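Long-range contacts in tricorn protease (PDB 1K32), which hydrolyses peptides as a serine protease, probably cutting down the oligopeptides that the proteasome releases: residues T183-I187 / V200-V206; L151-H156 / I166-F171; V349-H353 / V381-V386. All coordinates share one frame; numbering follows the deposited sequence.

Contact 1: T183-I187 / V200-V206; sequences TRGKI and VDMSTHV
R184 and D201 meet at about a right angle, the guanidinium and carboxylate planes turned 53° apart. R184 NH1 reaches the syn lone pair of D201 OD1 at 2.8 Å in a salt bridge, tilted out of the guanidinium plane. R184 NE instead bonds close to that plane, 2.7 Å from M202 O. Setting CG between the backbone N and the carbonyl carbon (chi1 61°) sends an extended chain past the backbone oxygens of S203 and T204 to both acceptors. K186 runs alongside D201, pointing the same way; its CE sits over the centre of one guanidinium face, 3.5 Å above the plane, and its NZ comes down on D201 OD2 at 3.1 Å from above the carboxylate plane. Two cations thus meet the carboxylate, one at each oxygen, and K198 adds a third at OD2, so it would be expected to stay ionised. Were R184 an alanine, M202 O and D201 OD1 would probably lose these donors, and a gap would open beside the lysine chain. This network lies at one end of the last hairpin of a propeller blade, strands 186-192 and 195-200, where 200-206 leads into the next blade. I187 and V200 pair at the hairpin end away from its turn, as an antiparallel hydrogen-bonded pair, their side chains side by side with the CB atoms 3.8 Å apart. Farther along, the H205 ring presents its edge to the other backbone: ND1 accepts from G185 N at 2.8 Å, while NE2 bonds to F171 O, which fits a proton on NE2. G185 is tightly placed, for a CB here would run into V206 O; its CA-H instead points at that buried oxygen, 3.4 Å from CA to O.

Contact 2: L151-H156 / I166-F171; sequences LGPATH and IGRNTF
H156 ND1 and T170 OG1 lie 2.7 Å apart in a hydrogen bond that meets the imidazole at its edge; either atom could be the donor. With chi1 at -59° the histidine CG lies next to the backbone N, which brings the ring to the threonine. On the backbone, G167 N donates to H156 O at 2.8 Å, and G167 O is gripped twice, by T155 N at 2.9 Å and by H156 N at 3.3 Å. T155 and H156 together opposite G167 make a classic beta bulge, placed where the loop from the preceding propeller blade enters strand 156-160 and pairs with strand 163-168. A CB on G167 would run into T170 OG1, so the absence of a side chain lets the threonine hydroxyl approach. A water spans the other end, donating to L151 O and P153 O and accepting from R168 NE at 2.7 Å, at the edge of the guanidinium. R168 NH1 goes on to Y1009 O, and its cation lies against W188. Outward comes the packing. T155 and T170 pass with their side chains running opposite ways, T155 CB 3.3 Å from T170 OG1, and T155 OG1 approaches the ring of F171 obliquely. I166 divides its branches: CG2 touches A154 CB at 3.7 Å, while CD1 lies against L151 CB at 3.8 Å, with F196 covering both L151 and I166. Backbone amides and carbonyls thus carry most of the polar contact, with one imidazole-hydroxyl bond beside them; the guanidinium acts across the segments through water, and the carbonyls of L151, P153 and G167 all find donors.

Contact 3: V349-H353 / V381-V386; sequences VAFIH and VFAMGV
M384 fills the closest part of this interface by folding its tip back over the opposite strand. CG stands anti to the backbone N (chi1 -172°), and bends at chi2 and chi3, both near -90°, carry CE onto the backbone, 3.6 Å from A350 O and 3.7 Å from F351 N. The same methyl rests 3.9 Å from A350 CB, which also receives V386 CG2 at 3.8 Å. I352 lies alongside M384, the two chains pointing opposite ways, with I352 CD1 touching M384 CG at 4.0 Å. The two strands belong to successive four-stranded blades of a beta propeller: 348-355 is the second strand of its blade, and 381-386 begins the next. Their axes approach to 8.2 Å and run nearly antiparallel at 161°, too far apart for backbone pairing, so apolar side chains join the blades as layers. At the V381 end the fit is looser though still buried, I352 CG1 standing 4.2 Å from V381 CG1. V386, at the other end, is partly exposed despite its touch on A350. On the far side of strand 381-386, A383 points its CB away to meet A396 of strand 392-397 in its own blade and, like F382 and G385, is partly exposed.

Along the chain contact 2 closes before contact 1 opens, and contact 3 follows far later. Contacts 1 and 2 are built on one four-stranded blade of the six-bladed propeller: strands 163-168 and 186-192 are neighbours in its sheet, the contact centres lie 11 Å apart, and K186 O and R168 N probably hydrogen-bond at 2.8 Å. Contact 2 sits where the chain enters that blade, contact 1 where it leaves for the next. Contact 3 joins two blades of the seven-bladed propeller on the opposite side of the chain's centre, its centre about 49 Å from that of contact 1 and 50 Å from that of contact 2. The first two thus lie at the entry and exit of one blade; the third packs one blade on the next.

Contact 1: T183-I187 / V200-V206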
loop_
_atom_site.group_PDB
_atom_site.type_symbol
_atom_site.label_atom_id
_atom_site.label_comp_id
_atom_site.label_asym_id
_atom_site.label_seq_id
_atom_site.Cartn_x
_atom_site.Cartn_y
_atom_site.Cartn_z
ATOM N N THR A 183 60.559 33.312 -2.787
ATOM C CA THR A 183 59.752 33.574 -3.975
ATOM C C THR A 183 59.759 35.058 -4.390
ATOM O O THR A 183 58.982 35.459 -5.264
ATOM C CB THR A 183 58.275 33.122 -3.756
ATOM O OG1 THR A 183 58.246 31.891 -3.014
ATOM C CG2 THR A 183 57.586 32.892 -5.104
ATOM N N ARG A 184 60.633 35.870 -3.787
ATOM C CA ARG A 184 60.692 37.306 -4.109
ATOM C C ARG A 184 61.011 37.572 -5.593
ATOM O O ARG A 184 61.732 36.809 -6.224
ATOM C CB ARG A 184 61.733 38.006 -3.217
ATOM C CG ARG A 184 63.152 37.482 -3.386
ATOM C CD ARG A 184 64.097 38.033 -2.316
ATOM N NE ARG A 184 65.481 37.620 -2.551
ATOM C CZ ARG A 184 65.939 36.379 -2.417
ATOM N NH1 ARG A 184 67.215 36.112 -2.666
ATOM N NH2 ARG A 184 65.131 35.404 -2.019
ATOM N N GLY A 185 60.472 38.666 -6.130
ATOM C CA GLY A 185 60.696 39.011 -7.527
ATOM C C GLY A 185 62.160 39.223 -7.852
ATOM O O GLY A 185 62.853 39.949 -7.144
ATOM N N LYS A 186 62.629 38.579 -8.921
ATOM C CA LYS A 186 64.024 38.679 -9.348
ATOM C C LYS A 186 64.071 38.918 -10.865
ATOM O O LYS A 186 63.133 38.571 -11.592
ATOM C CB LYS A 186 64.774 37.386 -9.008
ATOM C CG LYS A 186 64.821 37.033 -7.524
ATOM C CD LYS A 186 65.541 35.703 -7.292
ATOM C CE LYS A 186 65.647 35.378 -5.806
ATOM N NZ LYS A 186 66.567 34.244 -5.519
ATOM N N ILE A 187 65.162 39.495 -11.343
ATOM C CA ILE A 187 65.279 39.782 -12.762
ATOM C C ILE A 187 66.493 39.121 -13.400
ATOM O O ILE A 187 67.588 39.102 -12.830
ATOM C CB ILE A 187 65.355 41.307 -13.022
ATOM C CG1 ILE A 187 64.146 42.006 -12.382
ATOM C CG2 ILE A 187 65.405 41.574 -14.524
ATOM C CD1 ILE A 187 64.108 43.494 -12.595
ATOM N N VAL A 200 69.248 41.125 -10.924
ATOM C CA VAL A 200 68.621 41.790 -9.786
ATOM C C VAL A 200 68.041 40.752 -8.819
ATOM O O VAL A 200 67.013 40.122 -9.085
ATOM C CB VAL A 200 67.526 42.765 -10.236
ATOM C CG1 VAL A 200 66.878 43.412 -9.022
ATOM C CG2 VAL A 200 68.134 43.843 -11.124
ATOM N N ASP A 201 68.749 40.575 -7.710
ATOM C CA ASP A 201 68.389 39.653 -6.653
ATOM C C ASP A 201 68.689 40.407 -5.355
ATOM O O ASP A 201 69.815 40.402 -4.872
ATOM C CB ASP A 201 69.254 38.387 -6.747
ATOM C CG ASP A 201 68.796 37.286 -5.801
ATOM O OD1 ASP A 201 68.298 37.612 -4.701
ATOM O OD2 ASP A 201 68.953 36.093 -6.151
ATOM N N MET A 202 67.679 41.077 -4.813
ATOM C CA MET A 202 67.826 41.847 -3.582
ATOM C C MET A 202 67.188 41.101 -2.420
ATOM O O MET A 202 66.465 40.127 -2.622
ATOM C CB MET A 202 67.160 43.216 -3.743
ATOM C CG MET A 202 67.853 44.113 -4.762
ATOM S SD MET A 202 66.973 45.640 -5.145
ATOM C CE MET A 202 66.125 45.171 -6.503
ATOM N N SER A 203 67.452 41.560 -1.201
ATOM C CA SER A 203 66.889 40.916 -0.032
ATOM C C SER A 203 65.368 41.015 -0.043
ATOM O O SER A 203 64.691 40.116 0.455
ATOM C CB SER A 203 67.448 41.538 1.252
ATOM O OG SER A 203 67.044 42.887 1.387
ATOM N N THR A 204 64.838 42.096 -0.620
ATOM C CA THR A 204 63.396 42.309 -0.698
ATOM C C THR A 204 62.815 42.001 -2.085
ATOM O O THR A 204 63.542 41.746 -3.039
ATOM C CB THR A 204 63.014 43.769 -0.304
ATOM O OG1 THR A 204 63.653 44.695 -1.194
ATOM C CG2 THR A 204 63.461 44.067 1.138
ATOM N N HIS A 205 61.493 42.040 -2.170
ATOM C CA HIS A 205 60.735 41.749 -3.382
ATOM C C HIS A 205 60.747 42.862 -4.433
ATOM O O HIS A 205 60.456 44.009 -4.135
ATOM C CB HIS A 205 59.292 41.453 -2.981
ATOM C CG HIS A 205 58.359 41.290 -4.137
ATOM N ND1 HIS A 205 58.455 40.243 -5.029
ATOM C CD2 HIS A 205 57.270 42.002 -4.507
ATOM C CE1 HIS A 205 57.459 40.313 -5.892
ATOM N NE2 HIS A 205 56.725 41.369 -5.598
ATOM N N VAL A 206 61.062 42.506 -5.672
ATOM C CA VAL A 206 61.081 43.479 -6.748
ATOM C C VAL A 206 59.834 43.266 -7.583
ATOM O O VAL A 206 59.529 42.137 -7.963
ATOM C CB VAL A 206 62.330 43.296 -7.630
ATOM C CG1 VAL A 206 62.240 44.179 -8.865
ATOM C CG2 VAL A 206 63.574 43.625 -6.820
#

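Contact 2: L151-H156 / I166-F171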
loop_
_atom_site.group_PDB
_atom_site.type_symbol
_atom_site.label_atom_id
_atom_site.label_comp_id
_atom_site.label_asym_id
_atom_site.label_seq_id
_atom_site.Cartn_x
_atom_site.Cartn_y
_atom_site.Cartn_z
ATOM N N LEU A 151 60.977 29.747 -21.661
ATOM C CA LEU A 151 61.953 30.407 -20.810
ATOM C C LEU A 151 61.630 30.156 -19.338
ATOM O O LEU A 151 62.211 30.781 -18.443
ATOM C CB LEU A 151 61.960 31.907 -21.116
ATOM C CG LEU A 151 62.436 32.278 -22.526
ATOM C CD1 LEU A 151 61.962 33.675 -22.918
ATOM C CD2 LEU A 151 63.952 32.186 -22.576
ATOM N N GLY A 152 60.712 29.225 -19.097
ATOM C CA GLY A 152 60.301 28.891 -17.741
ATOM C C GLY A 152 59.245 29.855 -17.225
ATOM O O GLY A 152 58.815 30.739 -17.963
ATOM N N PRO A 153 58.800 29.711 -15.962
ATOM C CA PRO A 153 57.783 30.622 -15.418
ATOM C C PRO A 153 58.286 32.056 -15.368
ATOM O O PRO A 153 59.445 32.309 -15.055
ATOM C CB PRO A 153 57.511 30.058 -14.023
ATOM C CG PRO A 153 58.804 29.379 -13.662
ATOM C CD PRO A 153 59.199 28.702 -14.966
ATOM N N ALA A 154 57.413 32.994 -15.704
ATOM C CA ALA A 154 57.783 34.402 -15.678
ATOM C C ALA A 154 56.542 35.265 -15.593
ATOM O O ALA A 154 55.432 34.840 -15.950
ATOM C CB ALA A 154 58.596 34.768 -16.918
ATOM N N THR A 155 56.739 36.481 -15.110
ATOM C CA THR A 155 55.654 37.430 -14.957
ATOM C C THR A 155 55.794 38.520 -16.012
ATOM O O THR A 155 54.823 38.909 -16.653
ATOM C CB THR A 155 55.693 38.077 -13.553
ATOM O OG1 THR A 155 55.629 37.055 -12.553
ATOM C CG2 THR A 155 54.530 39.032 -13.376
ATOM N N HIS A 156 57.013 39.022 -16.173
ATOM C CA HIS A 156 57.283 40.065 -17.147
ATOM C C HIS A 156 58.446 39.720 -18.073
ATOM O O HIS A 156 59.393 39.032 -17.685
ATOM C CB HIS A 156 57.633 41.387 -16.460
ATOM C CG HIS A 156 56.569 41.920 -15.554
ATOM N ND1 HIS A 156 56.469 41.558 -14.227
ATOM C CD2 HIS A 156 55.575 42.814 -15.775
ATOM C CE1 HIS A 156 55.463 42.209 -13.671
ATOM N NE2 HIS A 156 54.904 42.977 -14.588
ATOM N N ILE A 166 63.957 39.053 -18.197
ATOM C CA ILE A 166 62.893 38.293 -17.578
ATOM C C ILE A 166 62.667 38.595 -16.113
ATOM O O ILE A 166 63.585 38.565 -15.299
ATOM C CB ILE A 166 63.141 36.786 -17.788
ATOM C CG1 ILE A 166 63.052 36.486 -19.296
ATOM C CG2 ILE A 166 62.151 35.955 -16.976
ATOM C CD1 ILE A 166 63.478 35.105 -19.702
ATOM N N GLY A 167 61.417 38.920 -15.807
ATOM C CA GLY A 167 61.037 39.195 -14.442
ATOM C C GLY A 167 60.332 37.960 -13.911
ATOM O O GLY A 167 59.345 37.487 -14.501
ATOM N N ARG A 168 60.858 37.421 -12.818
ATOM C CA ARG A 168 60.290 36.245 -12.181
ATOM C C ARG A 168 59.596 36.661 -10.896
ATOM O O ARG A 168 60.200 37.342 -10.075
ATOM C CB ARG A 168 61.385 35.235 -11.846
ATOM C CG ARG A 168 61.920 34.489 -13.050
ATOM C CD ARG A 168 63.028 33.534 -12.661
ATOM N NE ARG A 168 63.229 32.539 -13.706
ATOM C CZ ARG A 168 64.027 31.478 -13.611
ATOM N NH1 ARG A 168 64.102 30.634 -14.640
ATOM N NH2 ARG A 168 64.756 31.261 -12.508
ATOM N N ASN A 169 58.337 36.252 -10.739
ATOM C CA ASN A 169 57.535 36.562 -9.552
ATOM C C ASN A 169 57.441 38.057 -9.304
ATOM O O ASN A 169 57.259 38.497 -8.167
ATOM C CB ASN A 169 58.151 35.890 -8.321
ATOM C CG ASN A 169 58.477 34.444 -8.567
ATOM O OD1 ASN A 169 59.607 34.011 -8.368
ATOM N ND2 ASN A 169 57.492 33.686 -9.002
ATOM N N THR A 170 57.535 38.830 -10.376
ATOM C CA THR A 170 57.533 40.279 -10.285
ATOM C C THR A 170 56.195 41.041 -10.211
ATOM O O THR A 170 56.139 42.238 -10.517
ATOM C CB THR A 170 58.411 40.853 -11.419
ATOM O OG1 THR A 170 58.160 40.128 -12.631
ATOM C CG2 THR A 170 59.884 40.717 -11.062
ATOM N N PHE A 171 55.125 40.368 -9.796
ATOM C CA PHE A 171 53.837 41.051 -9.638
ATOM C C PHE A 171 53.854 41.720 -8.252
ATOM O O PHE A 171 54.713 41.404 -7.435
ATOM C CB PHE A 171 52.676 40.045 -9.755
ATOM C CG PHE A 171 52.912 38.755 -9.035
ATOM C CD1 PHE A 171 52.756 38.672 -7.646
ATOM C CD2 PHE A 171 53.349 37.627 -9.736
ATOM C CE1 PHE A 171 53.036 37.485 -6.962
ATOM C CE2 PHE A 171 53.638 36.422 -9.057
ATOM C CZ PHE A 171 53.482 36.353 -7.669
HETATM O O HOH W 1 61.844 31.940 -16.002
#

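Contact 3: V349-H353 / V381-V386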
loop_
_atom_site.group_PDB
_atom_site.type_symbol
_atom_site.label_atom_id
_atom_site.label_comp_id
_atom_site.label_asym_id
_atom_site.label_seq_id
_atom_site.Cartn_x
_atom_site.Cartn_y
_atom_site.Cartn_z
ATOM N N VAL A 349 12.792 37.458 20.404
ATOM C CA VAL A 349 14.003 36.842 19.932
ATOM C C VAL A 349 15.197 37.589 20.512
ATOM O O VAL A 349 15.166 38.808 20.644
ATOM C CB VAL A 349 14.047 36.884 18.392
ATOM C CG1 VAL A 349 14.647 38.187 17.909
ATOM C CG2 VAL A 349 14.786 35.700 17.874
ATOM N N ALA A 350 16.233 36.850 20.890
ATOM C CA ALA A 350 17.453 37.447 21.409
ATOM C C ALA A 350 18.451 37.446 20.248
ATOM O O ALA A 350 18.378 36.592 19.360
ATOM C CB ALA A 350 17.990 36.626 22.577
ATOM N N PHE A 351 19.374 38.400 20.242
ATOM C CA PHE A 351 20.349 38.469 19.166
ATOM C C PHE A 351 21.665 39.067 19.616
ATOM O O PHE A 351 21.738 39.756 20.635
ATOM C CB PHE A 351 19.785 39.288 17.991
ATOM C CG PHE A 351 19.444 40.718 18.342
ATOM C CD1 PHE A 351 20.447 41.685 18.455
ATOM C CD2 PHE A 351 18.121 41.099 18.569
ATOM C CE1 PHE A 351 20.137 43.011 18.788
ATOM C CE2 PHE A 351 17.797 42.416 18.900
ATOM C CZ PHE A 351 18.808 43.376 19.011
ATOM N N ILE A 352 22.710 38.779 18.858
ATOM C CA ILE A 352 24.018 39.331 19.133
ATOM C C ILE A 352 24.236 40.382 18.053
ATOM O O ILE A 352 24.058 40.117 16.851
ATOM C CB ILE A 352 25.124 38.268 19.061
ATOM C CG1 ILE A 352 24.876 37.185 20.116
ATOM C CG2 ILE A 352 26.489 38.922 19.268
ATOM C CD1 ILE A 352 24.830 37.706 21.533
ATOM N N HIS A 353 24.577 41.586 18.501
ATOM C CA HIS A 353 24.838 42.719 17.625
ATOM C C HIS A 353 26.317 43.063 17.765
ATOM O O HIS A 353 26.811 43.287 18.874
ATOM C CB HIS A 353 23.965 43.915 18.034
ATOM C CG HIS A 353 24.131 45.111 17.152
ATOM N ND1 HIS A 353 24.900 46.196 17.508
ATOM C CD2 HIS A 353 23.684 45.361 15.898
ATOM C CE1 HIS A 353 24.923 47.063 16.509
ATOM N NE2 HIS A 353 24.195 46.579 15.520
ATOM N N VAL A 381 31.768 37.108 20.380
ATOM C CA VAL A 381 30.889 35.964 20.614
ATOM C C VAL A 381 30.809 34.994 19.433
ATOM O O VAL A 381 30.708 35.410 18.273
ATOM C CB VAL A 381 29.465 36.472 20.965
ATOM C CG1 VAL A 381 28.494 35.298 21.125
ATOM C CG2 VAL A 381 29.520 37.302 22.263
ATOM N N PHE A 382 30.869 33.701 19.727
ATOM C CA PHE A 382 30.780 32.691 18.673
ATOM C C PHE A 382 29.673 31.672 18.882
ATOM O O PHE A 382 29.508 30.756 18.074
ATOM C CB PHE A 382 32.123 31.981 18.495
ATOM C CG PHE A 382 33.144 32.824 17.798
ATOM C CD1 PHE A 382 33.903 33.751 18.506
ATOM C CD2 PHE A 382 33.291 32.754 16.417
ATOM C CE1 PHE A 382 34.787 34.599 17.855
ATOM C CE2 PHE A 382 34.170 33.597 15.755
ATOM C CZ PHE A 382 34.923 34.527 16.481
ATOM N N ALA A 383 28.910 31.842 19.957
ATOM C CA ALA A 383 27.800 30.946 20.270
ATOM C C ALA A 383 26.849 31.618 21.253
ATOM O O ALA A 383 27.279 32.315 22.173
ATOM C CB ALA A 383 28.322 29.621 20.870
ATOM N N MET A 384 25.555 31.405 21.055
ATOM C CA MET A 384 24.559 31.985 21.944
ATOM C C MET A 384 23.294 31.131 21.997
ATOM O O MET A 384 22.831 30.616 20.985
ATOM C CB MET A 384 24.218 33.405 21.500
ATOM C CG MET A 384 23.337 34.166 22.471
ATOM S SD MET A 384 21.605 33.969 22.081
ATOM C CE MET A 384 21.338 35.359 20.985
ATOM N N GLY A 385 22.756 30.978 23.200
ATOM C CA GLY A 385 21.552 30.201 23.392
ATOM C C GLY A 385 20.715 30.863 24.464
ATOM O O GLY A 385 21.237 31.648 25.266
ATOM N N VAL A 386 19.422 30.555 24.491
ATOM C CA VAL A 386 18.529 31.143 25.483
ATOM C C VAL A 386 17.791 30.043 26.215
ATOM O O VAL A 386 17.395 29.054 25.603
ATOM C CB VAL A 386 17.493 32.079 24.821
ATOM C CG1 VAL A 386 16.605 32.710 25.879
ATOM C CG2 VAL A 386 18.211 33.156 23.997
#